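Local structure of Gp26 (Listeria phage P40, 4JZ5) at residues Y79-F84 with F115-E120; N92-L97 with D137-Q142; I28-P33 with T55-E60; H166-V171 with P188-Q193. The protein probably hydrolyses the glycan strands of Listeria peptidoglycan, as the catalytic domain of a family 25 glycosyl hydrolase acting as a phage endolysin. All coordinates share one frame; numbering follows the deposited sequence.

Contact 1: Y79-F84 with F115-E120; sequences YHYALF and FLDYEE
Y79 to Y81 run beside F115 to D117 as parallel strands, their axes 4.7 Å apart and 25° from parallel. H80 is held through both backbone polar atoms: its N donates to F115 O at 3.0 Å, and its O accepts from D117 N. A82 N donates to D117 O and completes the last bridge, Y81 with D117. On one face Y79, Y81 and D117 gather. With CG anti to the backbone N (chi1 173°), the D117 carboxylate lies alongside the Y79 ring, pointing the same way, with OD2 3.5 Å from Y79 CE1. The strands belong to the beta-alpha-beta unit that includes helix 87-106, within the barrel-like fold of family 25. D117, Y118 and E119 match the Asp-x-Glu signature at the catalytic centre of this family, so this strand end is probably the active site. The E119 and Y81 side chains cross at about a right angle, with E119 OE1 3.5 Å from Y81 CE2. Y81 OH donates to the anti lone pair of E120 OE2 at 2.6 Å, at the ring edge. A water also links Y81 OH to E119 OE2, so both glutamates are tied to this hydroxyl. Past the strand ends, A82 CB meets L116 CD1 and Y118 CD1, 3.6 Å from each. The F84 ring meets Y118 obliquely, planes 31° apart, with F84 CZ 3.5 Å from Y118 CE1. A further water joins A82 O, D117 O and E119 N where the strands end.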
# COMPACT_ATOMS: atom_id res chain seq x y z
N TYR A 79 2.46 -0.20 -3.40
CA TYR A 79 3.14 -0.60 -2.19
C TYR A 79 4.15 -1.70 -2.48
O TYR A 79 3.89 -2.63 -3.24
CB TYR A 79 2.15 -1.03 -1.08
CG TYR A 79 1.53 -2.41 -1.23
CD1 TYR A 79 2.15 -3.54 -0.71
CD2 TYR A 79 0.30 -2.58 -1.85
CE1 TYR A 79 1.58 -4.80 -0.81
CE2 TYR A 79 -0.28 -3.85 -1.97
CZ TYR A 79 0.37 -4.94 -1.44
OH TYR A 79 -0.16 -6.21 -1.55
N HIS A 80 5.31 -1.59 -1.83
CA HIS A 80 6.40 -2.53 -1.95
C HIS A 80 6.45 -3.44 -0.73
O HIS A 80 6.46 -2.94 0.40
CB HIS A 80 7.73 -1.77 -2.02
CG HIS A 80 8.92 -2.67 -2.04
ND1 HIS A 80 9.74 -2.92 -0.97
CD2 HIS A 80 9.38 -3.41 -3.07
CE1 HIS A 80 10.68 -3.77 -1.35
NE2 HIS A 80 10.47 -4.08 -2.62
N TYR A 81 6.49 -4.75 -0.95
CA TYR A 81 6.61 -5.71 0.14
C TYR A 81 8.09 -5.91 0.46
O TYR A 81 8.85 -6.49 -0.33
CB TYR A 81 5.95 -7.06 -0.22
CG TYR A 81 5.89 -7.98 0.97
CD1 TYR A 81 6.99 -8.76 1.32
CD2 TYR A 81 4.78 -8.01 1.80
CE1 TYR A 81 6.95 -9.58 2.43
CE2 TYR A 81 4.74 -8.84 2.91
CZ TYR A 81 5.83 -9.60 3.23
OH TYR A 81 5.80 -10.41 4.34
N ALA A 82 8.51 -5.39 1.60
CA ALA A 82 9.92 -5.35 1.96
C ALA A 82 10.50 -6.68 2.40
O ALA A 82 9.89 -7.40 3.20
CB ALA A 82 10.12 -4.35 3.06
N LEU A 83 11.71 -6.96 1.93
CA LEU A 83 12.48 -8.14 2.30
C LEU A 83 13.96 -7.79 2.49
O LEU A 83 14.83 -8.64 2.40
CB LEU A 83 12.35 -9.21 1.22
CG LEU A 83 10.94 -9.79 1.09
CD1 LEU A 83 10.79 -10.63 -0.17
CD2 LEU A 83 10.58 -10.61 2.32
N PHE A 84 14.26 -6.53 2.80
CA PHE A 84 15.64 -6.08 2.67
C PHE A 84 16.57 -6.55 3.78
O PHE A 84 16.18 -6.71 4.94
CB PHE A 84 15.75 -4.56 2.43
CG PHE A 84 14.89 -3.68 3.31
CD1 PHE A 84 15.15 -3.53 4.66
CD2 PHE A 84 13.86 -2.95 2.76
CE1 PHE A 84 14.38 -2.68 5.44
CE2 PHE A 84 13.10 -2.08 3.54
CZ PHE A 84 13.36 -1.95 4.87
N PHE A 115 4.10 3.33 -0.90
CA PHE A 115 4.16 2.79 0.46
C PHE A 115 5.22 1.72 0.62
O PHE A 115 5.46 0.91 -0.27
CB PHE A 115 2.83 2.13 0.83
CG PHE A 115 1.70 3.09 0.99
CD1 PHE A 115 1.49 3.71 2.21
CD2 PHE A 115 0.85 3.38 -0.05
CE1 PHE A 115 0.44 4.59 2.39
CE2 PHE A 115 -0.20 4.27 0.14
CZ PHE A 115 -0.38 4.87 1.35
N LEU A 116 5.84 1.74 1.80
CA LEU A 116 6.65 0.65 2.29
C LEU A 116 5.77 -0.26 3.16
O LEU A 116 5.24 0.19 4.18
CB LEU A 116 7.79 1.20 3.14
CG LEU A 116 8.64 0.18 3.88
CD1 LEU A 116 9.24 -0.83 2.93
CD2 LEU A 116 9.75 0.87 4.66
N ASP A 117 5.62 -1.52 2.75
CA ASP A 117 4.92 -2.55 3.53
C ASP A 117 5.98 -3.35 4.26
O ASP A 117 6.76 -4.10 3.63
CB ASP A 117 4.12 -3.41 2.54
CG ASP A 117 3.46 -4.63 3.15
OD1 ASP A 117 3.85 -5.07 4.23
OD2 ASP A 117 2.54 -5.17 2.50
N TYR A 118 6.08 -3.14 5.58
CA TYR A 118 7.17 -3.72 6.36
C TYR A 118 6.56 -4.55 7.46
O TYR A 118 6.14 -3.99 8.49
CB TYR A 118 8.11 -2.65 6.96
CG TYR A 118 9.40 -3.30 7.40
CD1 TYR A 118 10.43 -3.51 6.50
CD2 TYR A 118 9.56 -3.78 8.68
CE1 TYR A 118 11.59 -4.16 6.88
CE2 TYR A 118 10.72 -4.43 9.06
CZ TYR A 118 11.71 -4.64 8.16
OH TYR A 118 12.85 -5.30 8.57
N GLU A 119 6.49 -5.87 7.25
CA GLU A 119 5.78 -6.72 8.19
C GLU A 119 6.51 -8.03 8.52
O GLU A 119 5.96 -8.90 9.18
CB GLU A 119 4.38 -7.00 7.66
CG GLU A 119 4.35 -7.80 6.38
CD GLU A 119 2.93 -7.92 5.80
OE1 GLU A 119 2.51 -7.12 4.95
OE2 GLU A 119 2.20 -8.86 6.19
N GLU A 120 7.76 -8.15 8.06
CA GLU A 120 8.65 -9.22 8.50
C GLU A 120 10.06 -8.65 8.45
O GLU A 120 10.28 -7.61 7.83
CB GLU A 120 8.52 -10.47 7.63
CG GLU A 120 8.96 -10.32 6.18
CD GLU A 120 8.90 -11.65 5.44
OE1 GLU A 120 9.83 -12.46 5.59
OE2 GLU A 120 7.90 -11.89 4.71
O HOH W 1 3.62 -11.57 5.70
O HOH W 2 11.57 -7.55 5.44
O HOH W 3 7.47 -6.81 4.65
O HOH W 4 13.89 -6.65 6.44

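Contact 2: N92-L97 with D137-Q142; sequences NEANML and DHVKGQ
H138 has CG anti to the backbone N (chi1 -170°) and N95 has CG anti to the carbonyl carbon, which brings N95 OD1 to the edge of the imidazole. H138 NE2 donates to N95 OD1 at 2.8 Å. The bond is bent at the hydrogen. The oxygen lies in the ring plane, but the donor is tilted from the plane of the amide. The amide and ring planes are 63° apart. Behind this polar pair A94 CB packs against H138 CD2 at 3.6 Å and V139 CG2 at 3.7 Å. Helices 87-106 and 128-143 are neighbours on the outside of the barrel-like fold; their short segments approach to 9.0 Å and cross at -43°, and the small A94 stands where the backbones are nearest. Deeper in, the L97 and V139 side chains cross at about a right angle, with L97 CD2 4.1 Å from V139 CG1. F135, one turn back from V139, packs on A94 and L97 as well. Further along the same segment, Q142 CG lies over one face of the H138 ring, offset toward its rim.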
# COMPACT_ATOMS: atom_id res chain seq x y z
N ASN A 92 18.56 -1.03 -2.80
CA ASN A 92 18.17 -1.74 -4.01
C ASN A 92 16.67 -2.04 -3.99
O ASN A 92 16.01 -1.97 -5.03
CB ASN A 92 18.99 -3.02 -4.18
CG ASN A 92 20.44 -2.74 -4.50
OD1 ASN A 92 20.79 -1.66 -4.97
ND2 ASN A 92 21.29 -3.72 -4.26
N GLU A 93 16.11 -2.35 -2.82
CA GLU A 93 14.67 -2.54 -2.72
C GLU A 93 13.92 -1.23 -2.93
O GLU A 93 12.87 -1.20 -3.59
CB GLU A 93 14.28 -3.17 -1.37
CG GLU A 93 14.65 -4.65 -1.33
CD GLU A 93 13.82 -5.49 -0.38
OE1 GLU A 93 12.76 -5.01 0.12
OE2 GLU A 93 14.20 -6.65 -0.17
N ALA A 94 14.43 -0.13 -2.39
CA ALA A 94 13.83 1.17 -2.66
C ALA A 94 13.80 1.44 -4.17
O ALA A 94 12.80 1.94 -4.69
CB ALA A 94 14.58 2.26 -1.93
N ASN A 95 14.87 1.07 -4.86
CA ASN A 95 14.91 1.24 -6.31
C ASN A 95 13.92 0.35 -7.05
O ASN A 95 13.49 0.69 -8.14
CB ASN A 95 16.32 1.01 -6.84
CG ASN A 95 17.23 2.16 -6.52
OD1 ASN A 95 16.79 3.29 -6.36
ND2 ASN A 95 18.53 1.88 -6.45
N MET A 96 13.53 -0.78 -6.47
CA MET A 96 12.45 -1.60 -7.05
C MET A 96 11.16 -0.80 -7.09
O MET A 96 10.43 -0.80 -8.07
CB MET A 96 12.22 -2.87 -6.23
CG MET A 96 13.31 -3.92 -6.32
SD MET A 96 13.42 -4.79 -7.91
CE MET A 96 11.97 -5.83 -7.90
N LEU A 97 10.84 -0.16 -5.98
CA LEU A 97 9.62 0.63 -5.91
C LEU A 97 9.70 1.82 -6.88
O LEU A 97 8.72 2.12 -7.57
CB LEU A 97 9.35 1.08 -4.48
CG LEU A 97 8.10 1.93 -4.24
CD1 LEU A 97 6.82 1.31 -4.80
CD2 LEU A 97 7.94 2.19 -2.76
N ASP A 137 13.32 7.49 2.70
CA ASP A 137 14.06 8.65 2.26
C ASP A 137 14.51 8.48 0.82
O ASP A 137 14.49 9.43 0.03
CB ASP A 137 15.32 8.84 3.10
CG ASP A 137 15.06 9.26 4.55
OD1 ASP A 137 13.92 9.59 4.90
OD2 ASP A 137 16.04 9.27 5.32
N HIS A 138 14.98 7.29 0.46
CA HIS A 138 15.46 7.08 -0.89
C HIS A 138 14.34 7.23 -1.91
O HIS A 138 14.50 7.92 -2.92
CB HIS A 138 16.14 5.72 -1.02
CG HIS A 138 16.87 5.55 -2.31
ND1 HIS A 138 18.07 6.18 -2.55
CD2 HIS A 138 16.56 4.86 -3.43
CE1 HIS A 138 18.47 5.88 -3.77
NE2 HIS A 138 17.58 5.08 -4.32
N VAL A 139 13.21 6.59 -1.65
CA VAL A 139 12.11 6.66 -2.60
C VAL A 139 11.59 8.10 -2.74
O VAL A 139 11.35 8.57 -3.86
CB VAL A 139 10.97 5.71 -2.19
CG1 VAL A 139 9.80 5.85 -3.13
CG2 VAL A 139 11.47 4.27 -2.15
N LYS A 140 11.42 8.79 -1.63
CA LYS A 140 10.97 10.19 -1.68
C LYS A 140 11.97 11.04 -2.46
O LYS A 140 11.58 11.86 -3.30
CB LYS A 140 10.80 10.76 -0.26
CG LYS A 140 9.56 10.23 0.45
CD LYS A 140 9.47 10.67 1.90
CE LYS A 140 9.38 12.19 2.09
NZ LYS A 140 8.16 12.77 1.47
N GLY A 141 13.26 10.85 -2.20
CA GLY A 141 14.27 11.64 -2.86
C GLY A 141 14.40 11.38 -4.35
O GLY A 141 14.82 12.27 -5.09
N GLN A 142 14.06 10.17 -4.77
CA GLN A 142 14.12 9.82 -6.19
C GLN A 142 12.91 10.30 -6.97
O GLN A 142 13.03 10.62 -8.15
CB GLN A 142 14.25 8.30 -6.36
CG GLN A 142 15.58 7.72 -5.88
CD GLN A 142 16.79 8.23 -6.64
OE1 GLN A 142 17.71 8.79 -6.04
NE2 GLN A 142 16.82 8.02 -7.94

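Contact 3: I28-P33 with T55-E60; sequences ISKWQP and TQKYDE
The flat D59 carboxylate meets the backbone N of K30 through the syn lone pair of OD2, which accepts at 2.9 Å with an angle of 150° at the hydrogen. A second flat group, the W31 indole, has K30 CD over the centre of one face, 3.9 Å above it. K30 gets there by bending at chi2 (95°) and chi3 (129°). D59 OD2 also lies 3.5 Å from S29 CB. On its way the K30 chain runs alongside E60, pointing the same way, with K30 CG 3.7 Å from E60 OE1. The charged ends stay apart: K30 NZ is 4.7 Å from E60 OE2. That oxygen is taken by K57, whose NZ forms a salt bridge to it at 2.8 Å from the syn side. E60 is close to both lysines and may offset the like charges of K30 and K57. The receiving loop is a type I turn from S29 to Q32, and K30 is its second residue. S29 OG accepts from W31 N at 3.1 Å, an ST turn, while Q32 OE1 takes S29 N at 2.9 Å. These bonds fix the turn and present K30 N outward to D59. D59 is itself held from several sides: R50 NE forms a salt bridge with D59 OD2, and R61 N donates to OD1. The contact thus ties the loop that follows strand 25-28 to the turn between strand 57-58 and helix 62-72. R50 belongs to strand 46-53, which pairs with both 25-28 and 57-58, and the S29 and K30 side chains also touch R50.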
# COMPACT_ATOMS: atom_id res chain seq x y z
N ILE A 28 -4.64 -4.38 -3.74
CA ILE A 28 -4.65 -5.58 -4.57
C ILE A 28 -3.23 -5.91 -5.03
O ILE A 28 -2.31 -5.08 -4.99
CB ILE A 28 -5.61 -5.45 -5.78
CG1 ILE A 28 -5.17 -4.31 -6.70
CG2 ILE A 28 -7.03 -5.26 -5.30
CD1 ILE A 28 -6.00 -4.19 -7.98
N SER A 29 -3.09 -7.15 -5.50
CA SER A 29 -1.82 -7.68 -5.92
C SER A 29 -2.08 -8.81 -6.91
O SER A 29 -3.18 -8.96 -7.43
CB SER A 29 -1.04 -8.23 -4.72
OG SER A 29 -1.65 -9.41 -4.23
N LYS A 30 -1.07 -9.64 -7.12
CA LYS A 30 -1.25 -10.82 -7.97
C LYS A 30 -2.31 -11.77 -7.41
O LYS A 30 -2.81 -12.62 -8.15
CB LYS A 30 0.08 -11.56 -8.14
CG LYS A 30 0.59 -12.23 -6.90
CD LYS A 30 0.17 -13.68 -6.85
CE LYS A 30 1.37 -14.57 -6.58
NZ LYS A 30 1.04 -16.01 -6.78
N TRP A 31 -2.65 -11.64 -6.14
CA TRP A 31 -3.67 -12.50 -5.54
C TRP A 31 -5.08 -12.14 -5.99
O TRP A 31 -6.03 -12.88 -5.70
CB TRP A 31 -3.55 -12.45 -4.02
CG TRP A 31 -2.27 -13.04 -3.55
CD1 TRP A 31 -1.22 -12.40 -2.98
CD2 TRP A 31 -1.90 -14.42 -3.62
NE1 TRP A 31 -0.21 -13.29 -2.69
CE2 TRP A 31 -0.61 -14.54 -3.07
CE3 TRP A 31 -2.54 -15.57 -4.09
CZ2 TRP A 31 0.06 -15.76 -2.98
CZ3 TRP A 31 -1.88 -16.78 -4.00
CH2 TRP A 31 -0.59 -16.87 -3.45
N GLN A 32 -5.21 -11.04 -6.71
CA GLN A 32 -6.45 -10.66 -7.38
C GLN A 32 -6.17 -10.63 -8.88
O GLN A 32 -6.02 -9.56 -9.46
CB GLN A 32 -6.96 -9.31 -6.88
CG GLN A 32 -7.49 -9.31 -5.45
CD GLN A 32 -6.40 -9.43 -4.41
OE1 GLN A 32 -5.34 -8.78 -4.52
NE2 GLN A 32 -6.65 -10.23 -3.39
N PRO A 33 -6.04 -11.81 -9.51
CA PRO A 33 -5.60 -11.82 -10.90
C PRO A 33 -6.61 -11.27 -11.89
O PRO A 33 -6.20 -10.80 -12.95
CB PRO A 33 -5.34 -13.30 -11.17
CG PRO A 33 -6.22 -14.02 -10.17
CD PRO A 33 -6.15 -13.17 -8.95
N THR A 55 13.75 -7.53 -3.92
CA THR A 55 14.38 -7.48 -5.23
C THR A 55 14.11 -8.76 -6.01
O THR A 55 14.64 -8.96 -7.10
CB THR A 55 15.90 -7.28 -5.12
OG1 THR A 55 16.42 -8.21 -4.17
CG2 THR A 55 16.24 -5.86 -4.68
N GLN A 56 13.27 -9.63 -5.47
CA GLN A 56 13.02 -10.94 -6.07
C GLN A 56 12.23 -10.80 -7.36
O GLN A 56 12.56 -11.44 -8.36
CB GLN A 56 12.27 -11.83 -5.09
CG GLN A 56 12.00 -13.23 -5.59
CD GLN A 56 11.34 -14.10 -4.56
OE1 GLN A 56 10.85 -13.64 -3.53
NE2 GLN A 56 11.34 -15.40 -4.83
N LYS A 57 11.17 -9.99 -7.35
CA LYS A 57 10.32 -9.86 -8.52
C LYS A 57 9.42 -8.64 -8.40
O LYS A 57 9.13 -8.17 -7.29
CB LYS A 57 9.44 -11.10 -8.68
CG LYS A 57 8.42 -11.25 -7.57
CD LYS A 57 7.50 -12.46 -7.79
CE LYS A 57 6.36 -12.46 -6.79
NZ LYS A 57 5.61 -13.75 -6.80
N TYR A 58 9.00 -8.12 -9.54
CA TYR A 58 7.84 -7.25 -9.58
C TYR A 58 6.60 -8.10 -9.44
O TYR A 58 6.58 -9.27 -9.84
CB TYR A 58 7.82 -6.44 -10.88
CG TYR A 58 9.02 -5.53 -10.97
CD1 TYR A 58 9.04 -4.31 -10.31
CD2 TYR A 58 10.16 -5.92 -11.66
CE1 TYR A 58 10.16 -3.48 -10.37
CE2 TYR A 58 11.28 -5.10 -11.74
CZ TYR A 58 11.27 -3.89 -11.08
OH TYR A 58 12.39 -3.08 -11.16
N ASP A 59 5.55 -7.54 -8.87
CA ASP A 59 4.29 -8.27 -8.80
C ASP A 59 3.80 -8.58 -10.20
O ASP A 59 3.83 -7.72 -11.09
CB ASP A 59 3.26 -7.44 -8.03
CG ASP A 59 1.93 -8.15 -7.90
OD1 ASP A 59 1.14 -8.08 -8.86
OD2 ASP A 59 1.68 -8.77 -6.84
N GLU A 60 3.36 -9.82 -10.41
CA GLU A 60 2.99 -10.30 -11.72
C GLU A 60 1.82 -9.57 -12.35
O GLU A 60 1.62 -9.66 -13.56
CB GLU A 60 2.67 -11.79 -11.65
CG GLU A 60 3.85 -12.68 -11.23
CD GLU A 60 3.97 -12.92 -9.71
OE1 GLU A 60 3.67 -12.03 -8.88
OE2 GLU A 60 4.42 -14.03 -9.33

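Contact 4: H166-V171 with P188-Q193; sequences HDLRWV and PYDLWQ
W170 and L191 lie side by side, pointing the same way from paired parallel strands. L191 CD2 sits over one face of the indole, 3.5 Å from the centroid of its five-membered ring and 9° off the normal, a CH-pi contact. L168 also packs on L191, its CD2 3.8 Å from L191 CB. R169 runs alongside P188. With CG anti to its carbonyl carbon (chi1 -60°) and a bend at chi3, it lays the guanidinium edge on P188 O. NE and NH2 both donate to that one oxygen, each at 2.9 Å and from the same face of the carbonyl. D190 stands at about a right angle to R169. Its OD2 accepts R169 N at 2.9 Å in a nearly straight bond, on the anti side and 26° out of the carboxylate plane, and lies 5.4 Å from R169 NE. R169 O is shared by D190 N and L191 N, after which V171 N to L191 O and Q193 N to V171 O continue the parallel pairing of these two strands of the barrel-like fold. NH1 of the arginine bridges to D162, while W170 NE1 is held by N210. R169 and D190 each bond to backbone atoms of the other segment and so tie the two together, while the charge of R169 is probably balanced mainly by D162.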
# COMPACT_ATOMS: atom_id res chain seq x y z
N HIS A 166 7.40 9.63 7.82
CA HIS A 166 6.84 9.32 6.51
C HIS A 166 5.50 10.03 6.38
O HIS A 166 5.08 10.76 7.28
CB HIS A 166 6.65 7.81 6.35
CG HIS A 166 5.74 7.25 7.37
ND1 HIS A 166 4.37 7.27 7.23
CD2 HIS A 166 5.99 6.78 8.62
CE1 HIS A 166 3.82 6.80 8.33
NE2 HIS A 166 4.78 6.48 9.18
N ASP A 167 4.83 9.80 5.26
CA ASP A 167 3.69 10.62 4.89
C ASP A 167 2.31 10.05 5.17
O ASP A 167 1.32 10.76 4.94
CB ASP A 167 3.79 10.95 3.40
CG ASP A 167 5.02 11.75 3.08
OD1 ASP A 167 5.22 12.79 3.76
OD2 ASP A 167 5.80 11.36 2.20
N LEU A 168 2.18 8.80 5.60
CA LEU A 168 0.86 8.24 5.86
C LEU A 168 0.92 6.93 6.64
O LEU A 168 1.58 5.99 6.22
CB LEU A 168 0.11 8.03 4.55
CG LEU A 168 -1.41 7.97 4.67
CD1 LEU A 168 -2.08 8.56 3.43
CD2 LEU A 168 -1.89 6.54 4.89
N ARG A 169 0.24 6.90 7.78
CA ARG A 169 0.17 5.71 8.62
C ARG A 169 -0.92 4.76 8.16
O ARG A 169 -2.11 5.05 8.32
CB ARG A 169 -0.11 6.10 10.07
CG ARG A 169 0.93 7.00 10.71
CD ARG A 169 0.42 7.62 12.01
NE ARG A 169 0.11 6.64 13.05
CZ ARG A 169 0.97 6.20 13.97
NH1 ARG A 169 2.22 6.63 14.01
NH2 ARG A 169 0.55 5.30 14.85
N TRP A 170 -0.51 3.63 7.59
CA TRP A 170 -1.41 2.62 7.07
C TRP A 170 -1.30 1.41 8.00
O TRP A 170 -0.28 0.72 8.01
CB TRP A 170 -1.02 2.31 5.63
CG TRP A 170 -1.93 1.38 4.91
CD1 TRP A 170 -3.14 0.89 5.32
CD2 TRP A 170 -1.69 0.80 3.63
NE1 TRP A 170 -3.66 0.07 4.36
CE2 TRP A 170 -2.78 -0.01 3.32
CE3 TRP A 170 -0.63 0.89 2.71
CZ2 TRP A 170 -2.86 -0.74 2.14
CZ3 TRP A 170 -0.71 0.18 1.54
CH2 TRP A 170 -1.81 -0.64 1.26
N VAL A 171 -2.32 1.21 8.82
CA VAL A 171 -2.25 0.24 9.91
C VAL A 171 -3.32 -0.83 9.74
O VAL A 171 -4.49 -0.52 9.52
CB VAL A 171 -2.43 0.92 11.28
CG1 VAL A 171 -2.20 -0.07 12.40
CG2 VAL A 171 -1.47 2.11 11.42
N PRO A 188 -3.01 5.20 16.61
CA PRO A 188 -3.62 6.08 15.61
C PRO A 188 -3.29 5.64 14.19
O PRO A 188 -2.19 5.12 13.93
CB PRO A 188 -2.98 7.43 15.89
CG PRO A 188 -2.56 7.36 17.31
CD PRO A 188 -2.18 5.94 17.56
N TYR A 189 -4.23 5.85 13.29
CA TYR A 189 -4.02 5.50 11.89
C TYR A 189 -4.53 6.60 10.99
O TYR A 189 -5.39 7.40 11.37
CB TYR A 189 -4.75 4.19 11.55
CG TYR A 189 -6.27 4.31 11.57
CD1 TYR A 189 -6.97 4.79 10.48
CD2 TYR A 189 -6.99 3.94 12.70
CE1 TYR A 189 -8.34 4.91 10.49
CE2 TYR A 189 -8.37 4.07 12.72
CZ TYR A 189 -9.04 4.54 11.62
OH TYR A 189 -10.41 4.67 11.64
N ASP A 190 -3.99 6.64 9.78
CA ASP A 190 -4.56 7.44 8.70
C ASP A 190 -5.43 6.57 7.78
O ASP A 190 -6.56 6.95 7.45
CB ASP A 190 -3.45 8.12 7.89
CG ASP A 190 -2.64 9.10 8.70
OD1 ASP A 190 -3.23 9.81 9.53
OD2 ASP A 190 -1.40 9.11 8.53
N LEU A 191 -4.90 5.43 7.38
CA LEU A 191 -5.64 4.45 6.59
C LEU A 191 -5.66 3.14 7.40
O LEU A 191 -4.62 2.70 7.86
CB LEU A 191 -4.93 4.25 5.26
CG LEU A 191 -5.60 3.33 4.23
CD1 LEU A 191 -6.95 3.85 3.78
CD2 LEU A 191 -4.68 3.15 3.01
N TRP A 192 -6.85 2.56 7.58
CA TRP A 192 -7.04 1.35 8.39
C TRP A 192 -7.41 0.20 7.48
O TRP A 192 -8.44 0.24 6.81
CB TRP A 192 -8.14 1.60 9.41
CG TRP A 192 -8.69 0.42 10.16
CD1 TRP A 192 -8.08 -0.75 10.49
CD2 TRP A 192 -10.01 0.35 10.70
NE1 TRP A 192 -8.96 -1.56 11.19
CE2 TRP A 192 -10.15 -0.89 11.34
CE3 TRP A 192 -11.09 1.23 10.68
CZ2 TRP A 192 -11.34 -1.29 11.95
CZ3 TRP A 192 -12.26 0.85 11.30
CH2 TRP A 192 -12.38 -0.40 11.93
N GLN A 193 -6.54 -0.81 7.43
CA GLN A 193 -6.86 -2.06 6.73
C GLN A 193 -7.62 -2.95 7.70
O GLN A 193 -7.04 -3.47 8.65
CB GLN A 193 -5.60 -2.73 6.24
CG GLN A 193 -5.86 -3.81 5.21
CD GLN A 193 -4.58 -4.51 4.87
OE1 GLN A 193 -4.00 -5.19 5.71
NE2 GLN A 193 -4.09 -4.29 3.66
O HOH W 5 -1.43 11.60 6.86

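Overall arrangement
Contacts 1, 3 and 4 all reach the curled sheet of the barrel, while contact 2 packs helices outside it. Contacts 1 and 2 each touch all the others. The centre of contact 1 is about 12 Å from that of contact 2, about 13 Å from contact 3 and about 14 Å from contact 4. E93 OE1 accepts from L83 N at 2.9 Å, probably a hydrogen bond, joining contacts 1 and 2. F115 meets W170 edge-to-face toward contact 4, and Y79 packs on S29 toward contact 3. M96 packs on Y58, between contacts 2 and 3. Contacts 3 and 4 lie on opposite sides of the chain centre, their centres about 22 Å apart. K140 NZ and D167 OD2 form a salt bridge between contacts 2 and 4. Near the probable active site, Q193 NE2 is hydrogen-bonded to D27 OD1.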